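Local structure of nicotinamide riboside transporter PnuC (Neisseria mucosa ATCC 25996, 4QTN) at residues C[60-65]-C[102-107]; C[49-53]-C[67-71]. The protein probably carries the vitamin B3 form nicotinamide riboside across the bacterial inner membrane, and forms a homotrimer that binds it among its transmembrane helices. All coordinates share one frame; numbering follows the deposited sequence.

Contact 1: residues C[60-65]-C[102-107]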
loop_
_atom_site.group_PDB
_atom_site.type_symbol
_atom_site.label_atom_id
_atom_site.label_comp_id
_atom_site.label_asym_id
_atom_site.label_seq_id
_atom_site.Cartn_x
_atom_site.Cartn_y
_atom_site.Cartn_z
ATOM N N GLY C 60 -18.095 5.802 12.593
ATOM C CA GLY C 60 -19.176 6.763 12.577
ATOM C C GLY C 60 -19.645 7.094 13.974
ATOM O O GLY C 60 -20.758 7.559 14.147
ATOM N N LYS C 61 -18.790 6.833 14.974
ATOM C CA LYS C 61 -19.086 7.161 16.388
ATOM C C LYS C 61 -18.860 8.639 16.698
ATOM O O LYS C 61 -17.878 9.240 16.240
ATOM C CB LYS C 61 -18.227 6.322 17.317
ATOM C CG LYS C 61 -18.530 4.848 17.262
ATOM C CD LYS C 61 -17.969 4.127 18.470
ATOM C CE LYS C 61 -18.561 2.735 18.576
ATOM N NZ LYS C 61 -19.151 2.490 19.924
ATOM N N ILE C 62 -19.741 9.208 17.517
ATOM C CA ILE C 62 -19.752 10.663 17.765
ATOM C C ILE C 62 -18.637 11.134 18.687
ATOM O O ILE C 62 -18.223 12.303 18.631
ATOM C CB ILE C 62 -21.091 11.129 18.349
ATOM C CG1 ILE C 62 -21.090 12.647 18.496
ATOM C CG2 ILE C 62 -21.366 10.439 19.686
ATOM C CD1 ILE C 62 -22.331 13.299 17.964
ATOM N N SER C 63 -18.169 10.226 19.543
ATOM C CA SER C 63 -17.130 10.537 20.524
ATOM C C SER C 63 -15.768 10.599 19.905
ATOM O O SER C 63 -14.786 10.658 20.613
ATOM C CB SER C 63 -17.098 9.489 21.622
ATOM O OG SER C 63 -16.570 8.270 21.118
ATOM N N ASN C 64 -15.703 10.527 18.583
ATOM C CA ASN C 64 -14.461 10.787 17.882
ATOM C C ASN C 64 -13.986 12.200 18.167
ATOM O O ASN C 64 -12.794 12.436 18.304
ATOM C CB ASN C 64 -14.612 10.560 16.363
ATOM C CG ASN C 64 -14.949 11.837 15.608
ATOM O OD1 ASN C 64 -14.055 12.615 15.233
ATOM N ND2 ASN C 64 -16.241 12.055 15.365
ATOM N N TYR C 65 -14.935 13.122 18.324
ATOM C CA TYR C 65 -14.620 14.553 18.349
ATOM C C TYR C 65 -13.830 15.000 19.573
ATOM O O TYR C 65 -12.951 15.866 19.467
ATOM C CB TYR C 65 -15.876 15.393 18.189
ATOM C CG TYR C 65 -16.427 15.379 16.785
ATOM C CD1 TYR C 65 -15.703 15.916 15.729
ATOM C CD2 TYR C 65 -17.674 14.828 16.518
ATOM C CE1 TYR C 65 -16.207 15.904 14.446
ATOM C CE2 TYR C 65 -18.189 14.817 15.239
ATOM C CZ TYR C 65 -17.455 15.355 14.206
ATOM O OH TYR C 65 -17.965 15.335 12.922
ATOM N N GLY C 102 -18.253 20.111 14.058
ATOM C CA GLY C 102 -18.523 18.710 13.796
ATOM C C GLY C 102 -19.426 18.043 14.820
ATOM O O GLY C 102 -20.416 17.405 14.453
ATOM N N PHE C 103 -19.103 18.189 16.107
ATOM C CA PHE C 103 -19.933 17.580 17.159
ATOM C C PHE C 103 -21.367 18.092 17.109
ATOM O O PHE C 103 -22.311 17.335 17.339
ATOM C CB PHE C 103 -19.346 17.813 18.549
ATOM C CG PHE C 103 -20.193 17.248 19.657
ATOM C CD1 PHE C 103 -20.529 15.888 19.671
ATOM C CD2 PHE C 103 -20.686 18.066 20.665
ATOM C CE1 PHE C 103 -21.324 15.359 20.677
ATOM C CE2 PHE C 103 -21.483 17.543 21.675
ATOM C CZ PHE C 103 -21.801 16.185 21.681
ATOM N N ALA C 104 -21.510 19.384 16.806
ATOM C CA ALA C 104 -22.808 20.018 16.611
ATOM C C ALA C 104 -23.635 19.280 15.568
ATOM O O ALA C 104 -24.686 18.721 15.889
ATOM C CB ALA C 104 -22.629 21.482 16.210
HETATM N N MSE C 105 -23.142 19.255 14.325
HETATM C CA MSE C 105 -23.937 18.787 13.179
HETATM C C MSE C 105 -24.061 17.301 13.106
HETATM O O MSE C 105 -25.048 16.794 12.583
HETATM C CB MSE C 105 -23.324 19.216 11.882
HETATM C CG MSE C 105 -23.176 20.702 11.808
HETATM SE SE MSE C 105 -21.939 20.960 10.331
HETATM C CE MSE C 105 -20.276 20.425 11.238
ATOM N N TRP C 106 -23.042 16.581 13.569
ATOM C CA TRP C 106 -23.160 15.135 13.711
ATOM C C TRP C 106 -24.228 14.811 14.766
ATOM O O TRP C 106 -25.140 14.019 14.506
ATOM C CB TRP C 106 -21.818 14.507 14.085
ATOM C CG TRP C 106 -21.000 13.975 12.906
ATOM C CD1 TRP C 106 -20.778 14.597 11.706
ATOM C CD2 TRP C 106 -20.240 12.755 12.866
ATOM N NE1 TRP C 106 -19.951 13.832 10.915
ATOM C CE2 TRP C 106 -19.605 12.698 11.603
ATOM C CE3 TRP C 106 -20.040 11.699 13.775
ATOM C CZ2 TRP C 106 -18.790 11.621 11.221
ATOM C CZ3 TRP C 106 -19.232 10.626 13.392
ATOM C CH2 TRP C 106 -18.614 10.600 12.130
ATOM N N ARG C 107 -24.139 15.474 15.928
ATOM C CA ARG C 107 -25.077 15.253 17.053
ATOM C C ARG C 107 -26.529 15.162 16.618
ATOM O O ARG C 107 -27.300 14.389 17.173
ATOM C CB ARG C 107 -24.928 16.353 18.110
ATOM C CG ARG C 107 -25.597 16.029 19.451
ATOM C CD ARG C 107 -25.459 17.180 20.437
ATOM N NE ARG C 107 -25.826 18.454 19.826
ATOM C CZ ARG C 107 -25.600 19.642 20.371
ATOM N NH1 ARG C 107 -25.967 20.745 19.729
ATOM N NH2 ARG C 107 -25.009 19.733 21.555
#

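Contact 2: residues C[49-53]-C[67-71]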
loop_
_atom_site.group_PDB
_atom_site.type_symbol
_atom_site.label_atom_id
_atom_site.label_comp_id
_atom_site.label_asym_id
_atom_site.label_seq_id
_atom_site.Cartn_x
_atom_site.Cartn_y
_atom_site.Cartn_z
ATOM N N THR C 49 -4.334 9.207 21.046
ATOM C CA THR C 49 -5.487 10.055 20.725
ATOM C C THR C 49 -5.255 10.532 19.325
ATOM O O THR C 49 -4.399 11.354 19.099
ATOM C CB THR C 49 -5.609 11.291 21.667
ATOM O OG1 THR C 49 -4.496 12.172 21.474
ATOM C CG2 THR C 49 -5.665 10.870 23.129
ATOM N N GLY C 50 -5.965 9.972 18.372
ATOM C CA GLY C 50 -5.708 10.291 16.993
ATOM C C GLY C 50 -5.861 9.067 16.181
ATOM O O GLY C 50 -6.539 9.074 15.163
ATOM N N ILE C 51 -5.254 7.987 16.645
ATOM C CA ILE C 51 -5.602 6.665 16.146
ATOM C C ILE C 51 -7.025 6.350 16.573
ATOM O O ILE C 51 -7.849 5.958 15.752
ATOM C CB ILE C 51 -4.622 5.580 16.626
ATOM C CG1 ILE C 51 -3.381 5.574 15.738
ATOM C CG2 ILE C 51 -5.271 4.214 16.568
ATOM C CD1 ILE C 51 -2.144 5.017 16.409
ATOM N N LEU C 52 -7.335 6.612 17.842
ATOM C CA LEU C 52 -8.707 6.535 18.306
ATOM C C LEU C 52 -9.648 7.503 17.565
ATOM O O LEU C 52 -10.764 7.117 17.205
ATOM C CB LEU C 52 -8.804 6.703 19.827
ATOM C CG LEU C 52 -8.555 5.383 20.566
ATOM C CD1 LEU C 52 -7.186 5.384 21.216
ATOM C CD2 LEU C 52 -9.641 5.076 21.585
ATOM N N CYS C 53 -9.193 8.737 17.299
ATOM C CA CYS C 53 -10.047 9.685 16.578
ATOM C C CYS C 53 -10.525 9.084 15.266
ATOM O O CYS C 53 -11.719 8.882 15.076
ATOM C CB CYS C 53 -9.360 11.015 16.330
ATOM S SG CYS C 53 -10.413 12.209 15.440
ATOM N N PHE C 67 -11.684 13.056 21.318
ATOM C CA PHE C 67 -10.339 12.581 20.973
ATOM C C PHE C 67 -9.658 13.496 19.971
ATOM O O PHE C 67 -8.516 13.896 20.171
ATOM C CB PHE C 67 -10.383 11.152 20.423
ATOM C CG PHE C 67 -10.757 10.126 21.445
ATOM C CD1 PHE C 67 -9.842 9.714 22.407
ATOM C CD2 PHE C 67 -12.032 9.575 21.457
ATOM C CE1 PHE C 67 -10.192 8.771 23.359
ATOM C CE2 PHE C 67 -12.392 8.631 22.409
ATOM C CZ PHE C 67 -11.471 8.230 23.362
ATOM N N GLY C 68 -10.366 13.827 18.898
ATOM C CA GLY C 68 -9.819 14.680 17.851
ATOM C C GLY C 68 -9.298 15.985 18.403
ATOM O O GLY C 68 -8.199 16.436 18.039
ATOM N N LEU C 69 -10.077 16.579 19.311
ATOM C CA LEU C 69 -9.736 17.866 19.916
ATOM C C LEU C 69 -8.354 17.842 20.563
ATOM O O LEU C 69 -7.533 18.720 20.300
ATOM C CB LEU C 69 -10.812 18.293 20.937
ATOM C CG LEU C 69 -10.849 19.754 21.424
ATOM C CD1 LEU C 69 -9.908 19.973 22.605
ATOM C CD2 LEU C 69 -10.537 20.719 20.291
ATOM N N ILE C 70 -8.108 16.831 21.406
ATOM C CA ILE C 70 -6.784 16.615 22.018
ATOM C C ILE C 70 -5.743 16.411 20.936
ATOM O O ILE C 70 -4.746 17.152 20.854
ATOM C CB ILE C 70 -6.774 15.362 22.925
ATOM C CG1 ILE C 70 -7.643 15.585 24.162
ATOM C CG2 ILE C 70 -5.353 15.008 23.328
ATOM C CD1 ILE C 70 -8.103 14.300 24.823
ATOM N N SER C 71 -6.003 15.417 20.091
ATOM C CA SER C 71 -5.037 14.923 19.154
ATOM C C SER C 71 -4.496 16.007 18.245
ATOM O O SER C 71 -3.274 16.178 18.153
ATOM C CB SER C 71 -5.629 13.802 18.327
ATOM O OG SER C 71 -4.770 13.495 17.242
#

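Contact 1: residues C[60-65]-C[102-107]
Tyr65 and Trp106 meet as a T-shaped (edge-to-face) aromatic pair: the edge of the Tyr65 ring is directed at the face of the Trp106 five-membered ring, with centroids 5.2 Å apart and planes at 82°. Tyr65 OH sits over that indole face, 3.2 Å from Trp106 CD1. Trp106 NE1 is equally near, but the angle is too poor for a bond, and this N-H is instead hydrogen-bonded to the backbone oxygen of Met174. Both faces of the Tyr65 ring are covered: the backbone of Gly102 and Phe103 passes across one, with Tyr65 CZ 3.4 Å from Gly102 C, and Asn64 ND2 lies over the other. Gly102, having no side chain, lets the ring lie directly on the helix backbone. The far corner of the indole, Trp106 CZ3, lies 3.4 Å from Lys61 O, beside Gly60, whose positive phi closes helix 41-59 in a Schellman motif. Ile62 supplies the third large surface. Ile62 CG1, anti to the backbone N (chi1 -176°), extends to the edge of the Phe103 ring, 3.5 Å from Phe103 CE1, and CD1 continues to the backbone of Arg107. Cohesion between the turn leading into helix 64-80, with its first residues, and the probably cytoplasmic end of helix 85-107 thus rests on aromatic and apolar packing, while the indole N-H bond extends the junction to helix 158-175, beside the riboside pocket.

Contact 2: residues C[49-53]-C[67-71]
Two consecutive transmembrane helices, 41-59 and 64-80, form a helical hairpin whose arms pack here beside the nicotinamide riboside pocket. Their local axes approach to 8.1 Å, with an angle of 144° between the N-to-C directions, so the pair is roughly antiparallel. Phe67 is the main apolar element: Leu52 CB stands over one face of its ring as a CH-pi contact, 4.2 Å from the centroid and 16° off the normal, and Leu52 CD2 continues to Phe67 CZ. With CG beside its backbone N (chi1 -69°), the Phe67 ring lies against Leu52 and also meets the ring of Phe56. At the next residue of each helix, Cys53 SG rests 3.5 Å from Gly68 CA; the absence of a side chain at Gly68 permits this close passage. Cys53 belongs to the ligand pocket and touches the bound riboside, which places the hairpin interface at the wall of the riboside pocket.

Helix 41-59 is kinked near Gly50, whose backbone conformation (phi 142°) suits glycine. Gly50 CA comes 3.3 Å from Ser71 OG, while Gly50 O accepts a hydrogen bond from the hydroxyl of Tyr217, another riboside-binding residue. Ser71 OG has Ala46 O and Thr49 O as weak alternative acceptors; the bond to Thr49 O is doubtful, because the position of that oxygen is uncertain. Thr49 OG1 is hydrogen-bonded to Val45 O within its own helix, and Thr49 OG1 also packs 3.5 Å from Ile70 CG2.

Both contacts are largely buried and share helix 64-80, contact 1 using the turn before it and its first residues, contact 2 the residues that follow. They touch directly: Asn64 CB packs 3.6 Å from Cys53 O, and their centres are about 12 Å apart. Contact 2 lies deeper, with its centre about 8 Å from that of the chain against about 13 Å for contact 1, which reaches the helix ends that probably face the cytoplasm and includes exposed Arg107. The chemistry follows: contact 1 is dominated by aromatic rings packed at a helix junction, whereas contact 2 combines glycine-mediated closeness with hydroxyls near backbone carbonyls beside a kink. Each contributes one residue, Asn64 or Cys53, to the riboside pocket.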